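PDB 4BQ1: endo-1,3-beta-glucanase, family GH16 from Zobellia galactanivorans, which probably hydrolyses internal beta-1,3-glucosidic bonds of the algal glucan laminarin, and is represented here by its calcium-binding catalytic domain. Local coordinates for residues A113-G118 / E142-E147; S84-S89 / Y223-I228. All coordinates share one frame; numbering follows the deposited sequence.

Contact 1. Residues A113-G118 / E142-E147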
ATOM      1  N   ALA A 113       2.091  -4.470   0.041  1.00  6.64           N
ATOM      2  CA  ALA A 113       1.248  -3.640  -0.823  1.00  6.94           C
ATOM      3  C   ALA A 113       1.766  -2.203  -0.898  1.00  7.18           C
ATOM      4  O   ALA A 113       2.263  -1.614   0.078  1.00  7.53           O
ATOM      5  CB  ALA A 113      -0.224  -3.662  -0.339  1.00  7.75           C
ATOM      6  N   ILE A 114       1.525  -1.690  -2.147  1.00  6.25           N
ATOM      7  CA  ILE A 114       1.695  -0.290  -2.456  1.00  6.54           C
ATOM      8  C   ILE A 114       0.316   0.102  -3.006  1.00  7.08           C
ATOM      9  O   ILE A 114      -0.123  -0.438  -4.048  1.00  7.56           O
ATOM     10  CB  ILE A 114       2.779  -0.059  -3.582  1.00  7.56           C
ATOM     11  CG1 ILE A 114       4.151  -0.576  -3.069  1.00  9.16           C
ATOM     12  CG2 ILE A 114       2.840   1.432  -3.869  1.00  8.68           C
ATOM     13  CD1 ILE A 114       5.163  -0.669  -4.229  1.00 10.08           C
ATOM     14  N   TRP A 115      -0.378   1.015  -2.380  1.00  7.18           N
ATOM     15  CA  TRP A 115      -1.796   1.207  -2.776  1.00  6.91           C
ATOM     16  C   TRP A 115      -2.294   2.567  -2.369  1.00  7.55           C
ATOM     17  O   TRP A 115      -1.571   3.312  -1.693  1.00  8.47           O
ATOM     18  CB  TRP A 115      -2.678   0.071  -2.226  1.00  7.50           C
ATOM     19  CG  TRP A 115      -2.642  -0.147  -0.758  1.00  7.55           C
ATOM     20  CD1 TRP A 115      -1.523  -0.556   0.027  1.00  7.88           C
ATOM     21  CD2 TRP A 115      -3.778  -0.172   0.137  1.00  7.24           C
ATOM     22  NE1 TRP A 115      -1.932  -0.815   1.343  1.00  7.63           N
ATOM     23  CE2 TRP A 115      -3.285  -0.606   1.448  1.00  6.18           C
ATOM     24  CE3 TRP A 115      -5.152   0.110  -0.027  1.00  7.71           C
ATOM     25  CZ2 TRP A 115      -4.187  -0.787   2.550  1.00  8.91           C
ATOM     26  CZ3 TRP A 115      -6.011  -0.058   1.040  1.00  8.85           C
ATOM     27  CH2 TRP A 115      -5.528  -0.508   2.290  1.00 11.54           C
ATOM     28  N   THR A 116      -3.515   2.891  -2.828  1.00  8.21           N
ATOM     29  CA  THR A 116      -4.105   4.174  -2.390  1.00  8.15           C
ATOM     30  C   THR A 116      -5.515   3.916  -1.844  1.00  8.29           C
ATOM     31  O   THR A 116      -6.186   2.947  -2.255  1.00  8.91           O
ATOM     32  CB  THR A 116      -4.243   5.219  -3.564  1.00  9.28           C
ATOM     33  OG1 THR A 116      -5.281   4.793  -4.470  1.00  9.72           O
ATOM     34  CG2 THR A 116      -2.920   5.318  -4.423  1.00 11.08           C
ATOM     35  N   LEU A 117      -5.996   4.831  -0.995  1.00  8.99           N
ATOM     36  CA  LEU A 117      -7.401   4.953  -0.614  1.00  8.27           C
ATOM     37  C   LEU A 117      -7.809   6.369  -0.907  1.00  8.10           C
ATOM     38  O   LEU A 117      -7.056   7.320  -0.737  1.00  9.23           O
ATOM     39  CB  LEU A 117      -7.556   4.686   0.892  1.00 10.18           C
ATOM     40  CG  LEU A 117      -7.497   3.231   1.342  1.00 10.14           C
ATOM     41  CD1 LEU A 117      -7.418   3.098   2.841  1.00 11.83           C
ATOM     42  CD2 LEU A 117      -8.781   2.532   0.724  1.00 11.97           C
ATOM     43  N   GLY A 118      -9.109   6.539  -1.222  1.00  8.54           N
ATOM     44  CA  GLY A 118      -9.679   7.900  -1.235  1.00  8.86           C
ATOM     45  C   GLY A 118      -9.451   8.534   0.132  1.00  8.78           C
ATOM     46  O   GLY A 118      -9.618   7.910   1.195  1.00 10.24           O
ATOM     47  N   GLU A 142     -10.209   2.504  -3.994  1.00  9.36           N
ATOM     48  CA  GLU A 142      -8.894   1.898  -3.665  1.00  8.34           C
ATOM     49  C   GLU A 142      -8.224   1.598  -4.975  1.00  8.44           C
ATOM     50  O   GLU A 142      -8.824   0.974  -5.867  1.00  7.52           O
ATOM     51  CB  GLU A 142      -9.077   0.612  -2.841  1.00  9.08           C
ATOM     52  CG  GLU A 142      -7.788  -0.188  -2.689  1.00 10.49           C
ATOM     53  CD  GLU A 142      -7.951  -1.410  -1.842  1.00 10.86           C
ATOM     54  OE1 GLU A 142      -8.952  -1.484  -1.086  1.00 13.41           O
ATOM     55  OE2 GLU A 142      -7.010  -2.215  -1.752  1.00 10.54           O
ATOM     56  N   ILE A 143      -6.924   1.955  -5.111  1.00  8.31           N
ATOM     57  CA  ILE A 143      -6.081   1.527  -6.281  1.00  7.43           C
ATOM     58  C   ILE A 143      -4.914   0.704  -5.688  1.00  7.91           C
ATOM     59  O   ILE A 143      -4.136   1.195  -4.826  1.00  8.39           O
ATOM     60  CB  ILE A 143      -5.458   2.698  -6.974  1.00  7.79           C
ATOM     61  CG1 ILE A 143      -6.563   3.643  -7.529  1.00  9.07           C
ATOM     62  CG2 ILE A 143      -4.598   2.141  -8.114  1.00 11.71           C
ATOM     63  CD1 ILE A 143      -6.065   4.969  -8.127  1.00 11.41           C
ATOM     64  N   ASP A 144      -4.793  -0.561  -6.110  1.00  8.01           N
ATOM     65  CA  ASP A 144      -3.636  -1.389  -5.677  1.00  7.09           C
ATOM     66  C   ASP A 144      -2.627  -1.358  -6.771  1.00  8.55           C
ATOM     67  O   ASP A 144      -2.789  -1.936  -7.872  1.00  9.90           O
ATOM     68  CB  ASP A 144      -4.090  -2.820  -5.443  1.00  8.82           C
ATOM     69  CG  ASP A 144      -5.195  -2.821  -4.395  1.00 11.30           C
ATOM     70  OD1 ASP A 144      -5.041  -2.196  -3.323  1.00 10.68           O
ATOM     71  OD2 ASP A 144      -6.302  -3.308  -4.683  1.00 11.67           O
ATOM     72  N   ILE A 145      -1.590  -0.572  -6.520  1.00  7.42           N
ATOM     73  CA  ILE A 145      -0.477  -0.454  -7.481  1.00  8.18           C
ATOM     74  C   ILE A 145       0.393  -1.723  -7.451  1.00  7.93           C
ATOM     75  O   ILE A 145       0.853  -2.180  -8.522  1.00  9.68           O
ATOM     76  CB  ILE A 145       0.344   0.780  -7.066  1.00  8.03           C
ATOM     77  CG1 ILE A 145      -0.505   2.085  -7.144  1.00  9.41           C
ATOM     78  CG2 ILE A 145       1.532   0.938  -8.049  1.00 10.01           C
ATOM     79  CD1 ILE A 145       0.227   3.335  -6.684  1.00 10.03           C
ATOM     80  N   LEU A 146       0.577  -2.316  -6.286  1.00  7.58           N
ATOM     81  CA  LEU A 146       1.351  -3.519  -6.188  1.00  8.18           C
ATOM     82  C   LEU A 146       0.776  -4.261  -5.028  1.00  7.59           C
ATOM     83  O   LEU A 146       0.626  -3.724  -3.892  1.00  7.67           O
ATOM     84  CB  LEU A 146       2.826  -3.152  -5.903  1.00  7.86           C
ATOM     85  CG  LEU A 146       3.813  -4.355  -5.622  1.00  7.61           C
ATOM     86  CD1 LEU A 146       3.723  -4.870  -4.253  1.00  9.82           C
ATOM     87  CD2 LEU A 146       3.627  -5.533  -6.643  1.00  9.94           C
ATOM     88  N   GLU A 147       0.500  -5.558  -5.232  1.00  7.52           N
ATOM     89  CA  GLU A 147       0.353  -6.542  -4.101  1.00  8.98           C
ATOM     90  C   GLU A 147       1.091  -7.781  -4.511  1.00  9.92           C
ATOM     91  O   GLU A 147       1.178  -8.070  -5.724  1.00  9.11           O
ATOM     92  CB  GLU A 147      -1.108  -6.929  -3.789  1.00  7.59           C
ATOM     93  CG  GLU A 147      -1.879  -5.709  -3.398  1.00  9.82           C
ATOM     94  CD  GLU A 147      -3.334  -6.084  -3.154  1.00 10.92           C
ATOM     95  OE1 GLU A 147      -3.714  -6.587  -2.084  1.00 10.71           O
ATOM     96  OE2 GLU A 147      -4.194  -5.900  -4.114  1.00 12.19           O
TER
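The beta bulge of the GH16 signature Glu142-Ile143-Asp144-Ile145-Leu146-Glu147 lies here, with Ile145 and Leu146 both facing Ile114 of the antiparallel strand. Ile114 O accepts the N-H of Leu146 at 3.0 Å on a lone pair, and only weakly that of Ile145, while Ile114 N gives a nearly straight bond to Leu146 O. Before the bulge, Thr116 N reaches Ile143 O at 2.7 Å, and Ile143 N answers to Thr116 O.

The extra residue puts Glu147 on the same face as Glu142 and Asp144. In GH16 relatives the equivalent acids form the catalytic centre on the concave face of the beta-jelly roll, and probably do so here; a glycerol, probably from the crystallisation liquor, is hydrogen-bonded to Glu142 OE2 and Glu147 OE1, the latter also accepting Trp111 NE1. Trp115 shares the face. Its CE3 lies 3.4 Å from Glu142 OE2, ring and carboxylate planes 41° apart. Glu142 gets there fully stretched, CG opposite the backbone N (chi1 170°), and its OE1 accepts Trp137 NE1. An alanine in place of Glu142 is likely to strip Trp137 NE1 of its acceptor and the six-membered ring of Trp115 of its carboxylate neighbour. Asp144 runs alongside Trp115, OD1 3.5 Å from the tryptophan CB. On the other face, Ile114 CD1 meets Leu146 CB at 3.8 Å, and Tyr189 of strand 187-193 packs on both residues.

Contact 2. Residues S84-S89 / Y223-I228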
ATOM      1  N   SER A  84       4.141  -5.473  12.249  1.00  8.84           N
ATOM      2  CA  SER A  84       4.615  -4.908  10.968  1.00  7.55           C
ATOM      3  C   SER A  84       4.365  -3.423  11.027  1.00  7.50           C
ATOM      4  O   SER A  84       4.110  -2.853  12.118  1.00  8.65           O
ATOM      5  CB  SER A  84       3.838  -5.601   9.834  1.00  8.15           C
ATOM      6  OG  SER A  84       4.374  -5.181   8.544  1.00  8.52           O
ATOM      7  N   ALA A  85       4.543  -2.742   9.883  1.00  7.76           N
ATOM      8  CA  ALA A  85       4.175  -1.305   9.792  1.00  7.90           C
ATOM      9  C   ALA A  85       3.260  -1.022   8.615  1.00  8.29           C
ATOM     10  O   ALA A  85       3.281  -1.734   7.596  1.00  7.27           O
ATOM     11  CB  ALA A  85       5.479  -0.403   9.690  1.00  8.79           C
ATOM     12  N   ARG A  86       2.448   0.018   8.803  1.00  7.83           N
ATOM     13  CA  ARG A  86       1.469   0.474   7.816  1.00  7.76           C
ATOM     14  C   ARG A  86       1.579   1.968   7.796  1.00  7.39           C
ATOM     15  O   ARG A  86       1.103   2.673   8.686  1.00  9.18           O
ATOM     16  CB  ARG A  86       0.022  -0.037   8.114  1.00  7.91           C
ATOM     17  CG  ARG A  86      -1.015   0.486   7.140  1.00  8.67           C
ATOM     18  CD  ARG A  86      -2.304  -0.367   7.381  1.00  9.21           C
ATOM     19  NE  ARG A  86      -3.478   0.284   6.752  1.00  8.60           N
ATOM     20  CZ  ARG A  86      -4.418  -0.425   6.108  1.00  9.05           C
ATOM     21  NH1 ARG A  86      -4.290  -1.736   5.904  1.00 10.69           N
ATOM     22  NH2 ARG A  86      -5.529   0.211   5.706  1.00  9.28           N
ATOM     23  N   LEU A  87       2.197   2.496   6.720  1.00  7.69           N
ATOM     24  CA  LEU A  87       2.407   3.942   6.539  1.00  7.00           C
ATOM     25  C   LEU A  87       1.358   4.511   5.621  1.00  7.81           C
ATOM     26  O   LEU A  87       0.828   3.826   4.722  1.00  7.56           O
ATOM     27  CB  LEU A  87       3.783   4.235   5.930  1.00  7.56           C
ATOM     28  CG  LEU A  87       4.993   3.751   6.722  1.00 10.36           C
ATOM     29  CD1 LEU A  87       6.269   4.217   5.925  1.00 13.92           C
ATOM     30  CD2 LEU A  87       4.984   4.298   8.046  1.00 17.41           C
ATOM     31  N   ASN A  88       1.023   5.763   5.870  1.00  7.65           N
ATOM     32  CA  ASN A  88       0.165   6.521   4.928  1.00  7.50           C
ATOM     33  C   ASN A  88       0.908   7.821   4.604  1.00  8.05           C
ATOM     34  O   ASN A  88       1.493   8.449   5.483  1.00  9.24           O
ATOM     35  CB  ASN A  88      -1.149   6.967   5.577  1.00  8.61           C
ATOM     36  CG  ASN A  88      -2.063   5.796   6.063  1.00  9.81           C
ATOM     37  OD1 ASN A  88      -1.863   4.587   5.818  1.00 11.98           O
ATOM     38  ND2 ASN A  88      -3.085   6.220   6.701  1.00  9.28           N
ATOM     39  N   SER A  89       0.853   8.236   3.336  1.00  6.69           N
ATOM     40  CA  SER A  89       1.390   9.565   3.022  1.00  6.06           C
ATOM     41  C   SER A  89       0.564  10.648   3.647  1.00  7.84           C
ATOM     42  O   SER A  89      -0.692  10.590   3.657  1.00 10.07           O
ATOM     43  CB  SER A  89       1.468   9.777   1.481  1.00  7.80           C
ATOM     44  OG  SER A  89       0.206   9.743   0.839  1.00  7.38           O
ATOM     45  N   TYR A 223      -4.683   9.099  -0.845  1.00  8.10           N
ATOM     46  CA  TYR A 223      -3.335   9.010  -0.245  1.00  7.77           C
ATOM     47  C   TYR A 223      -2.747   7.671  -0.461  1.00  7.73           C
ATOM     48  O   TYR A 223      -3.469   6.677  -0.725  1.00  8.94           O
ATOM     49  CB  TYR A 223      -3.356   9.443   1.211  1.00  8.39           C
ATOM     50  CG  TYR A 223      -4.322   8.581   2.041  1.00  7.57           C
ATOM     51  CD1 TYR A 223      -3.930   7.370   2.711  1.00  8.94           C
ATOM     52  CD2 TYR A 223      -5.716   8.942   2.226  1.00  9.51           C
ATOM     53  CE1 TYR A 223      -4.804   6.570   3.480  1.00  9.34           C
ATOM     54  CE2 TYR A 223      -6.589   8.143   2.991  1.00 11.32           C
ATOM     55  CZ  TYR A 223      -6.097   7.014   3.614  1.00  9.01           C
ATOM     56  OH  TYR A 223      -6.923   6.258   4.417  1.00 10.32           O
ATOM     57  N   LEU A 224      -1.416   7.602  -0.331  1.00  7.40           N
ATOM     58  CA  LEU A 224      -0.661   6.363  -0.584  1.00  7.15           C
ATOM     59  C   LEU A 224      -0.501   5.566   0.746  1.00  6.88           C
ATOM     60  O   LEU A 224      -0.312   6.167   1.837  1.00  8.94           O
ATOM     61  CB  LEU A 224       0.766   6.747  -1.028  1.00  7.90           C
ATOM     62  CG  LEU A 224       1.610   5.578  -1.525  1.00  8.15           C
ATOM     63  CD1 LEU A 224       1.077   5.075  -2.895  1.00  9.83           C
ATOM     64  CD2 LEU A 224       3.059   6.091  -1.730  1.00 10.66           C
ATOM     65  N   LEU A 225      -0.529   4.256   0.639  1.00  6.23           N
ATOM     66  CA  LEU A 225      -0.270   3.313   1.749  1.00  6.36           C
ATOM     67  C   LEU A 225       0.851   2.384   1.344  1.00  7.22           C
ATOM     68  O   LEU A 225       0.959   1.977   0.165  1.00  7.47           O
ATOM     69  CB  LEU A 225      -1.524   2.482   2.168  1.00  6.53           C
ATOM     70  CG  LEU A 225      -2.688   3.340   2.584  1.00  6.71           C
ATOM     71  CD1 LEU A 225      -3.675   3.707   1.406  1.00  8.08           C
ATOM     72  CD2 LEU A 225      -3.476   2.601   3.714  1.00  8.76           C
ATOM     73  N   LEU A 226       1.668   2.059   2.360  1.00  6.24           N
ATOM     74  CA  LEU A 226       2.768   1.097   2.220  1.00  6.06           C
ATOM     75  C   LEU A 226       2.729   0.186   3.426  1.00  6.29           C
ATOM     76  O   LEU A 226       2.748   0.674   4.567  1.00  7.63           O
ATOM     77  CB  LEU A 226       4.146   1.839   2.228  1.00  6.77           C
ATOM     78  CG  LEU A 226       4.314   2.834   1.104  1.00  7.48           C
ATOM     79  CD1 LEU A 226       5.594   3.685   1.421  1.00  9.36           C
ATOM     80  CD2 LEU A 226       4.436   2.148  -0.283  1.00 10.34           C
ATOM     81  N   ASN A 227       2.709  -1.125   3.232  1.00  6.34           N
ATOM     82  CA  ASN A 227       2.673  -2.018   4.411  1.00  6.38           C
ATOM     83  C   ASN A 227       3.082  -3.456   4.043  1.00  6.48           C
ATOM     84  O   ASN A 227       3.171  -3.791   2.827  1.00  7.00           O
ATOM     85  CB  ASN A 227       1.200  -2.118   4.928  1.00  7.94           C
ATOM     86  CG  ASN A 227       0.265  -2.728   3.905  1.00  7.89           C
ATOM     87  OD1 ASN A 227      -0.070  -2.138   2.888  1.00  9.69           O
ATOM     88  ND2 ASN A 227      -0.111  -4.009   4.138  1.00  8.59           N
ATOM     89  N   ILE A 228       3.320  -4.280   5.075  1.00  8.12           N
ATOM     90  CA  ILE A 228       3.324  -5.741   4.869  1.00  7.48           C
ATOM     91  C   ILE A 228       2.265  -6.317   5.815  1.00  8.23           C
ATOM     92  O   ILE A 228       2.414  -6.192   7.067  1.00  8.65           O
ATOM     93  CB  ILE A 228       4.679  -6.424   5.241  1.00  7.40           C
ATOM     94  CG1 ILE A 228       5.881  -5.782   4.533  1.00  8.49           C
ATOM     95  CG2 ILE A 228       4.579  -7.923   4.863  1.00  8.29           C
ATOM     96  CD1 ILE A 228       7.160  -6.310   5.185  1.00  8.90           C
TER
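Strands 86-89 and 223-228 run antiparallel, their axes 4.7 Å apart at closest approach, with Leu87 and Leu226 forming a hydrogen-bonded pair flanked by the non-hydrogen-bonded pairs Arg86-Asn227 and Asn88-Leu225. Leu87 N meets Leu226 O at 2.9 Å, and Leu226 N returns the bond to Leu87 O.

Serine hydroxyls extend the ladder at both ends. Ser84 OG donates to a lone pair of Ile228 O at 2.7 Å, in the carbonyl plane. At the other end Ser89 N binds Leu224 O, whereas Leu224 N turns to Ser89 OG at 2.9 Å; with chi1 at 63°, that hydroxyl sits between its own backbone N and carbonyl carbon, and it is also hydrogen-bonded to Phe91 O.

Arg86 leaves the strand extended, its CB 4.0 Å from the CB of Asn227, beside which it runs. Farther out the guanidinium crosses Leu225, whose CD2 branch comes within 3.7 Å of Arg86 NH2. A salt bridge to Glu123 and a hydrogen bond from NE to Gln33 fix the charged group in this buried setting. Asn88 lies alongside the Tyr223 ring, CB 4.0 Å from CD1, and the phenol OH of Tyr223 bonds to Ser121 and Asn126. Leu87 and Leu226 occupy the other face, where Trp30 and Ile66 pack on Leu226.

Within the jelly roll, strand 82-93 is bordered by strand 30-32 as well as by strand 222-230, and on the far side of 222-230 lies strand 110-118.

How the contacts relate
Of the four segments, 84-89 comes first in the chain, followed by 113-118; the chain soon returns at 142-147 to close contact 1, a loop whose 23 intervening residues contain neither helix nor strand. It then runs through the strands between 155 and 211 before 223-228 closes contact 2, a much longer loop that holds the whole of contact 1 within it. Across the sheet the order is 84-89, 223-228, 113-118, 142-147. The seam between the contacts is joined by probable hydrogen bonds from Leu225 N to Trp115 O (2.7 Å) and from Trp115 NE1 to Asn227 OD1 (2.8 Å), joining strand 110-118 to strand 222-230, so that 142-147 and 84-89 flank one continuous run of strands.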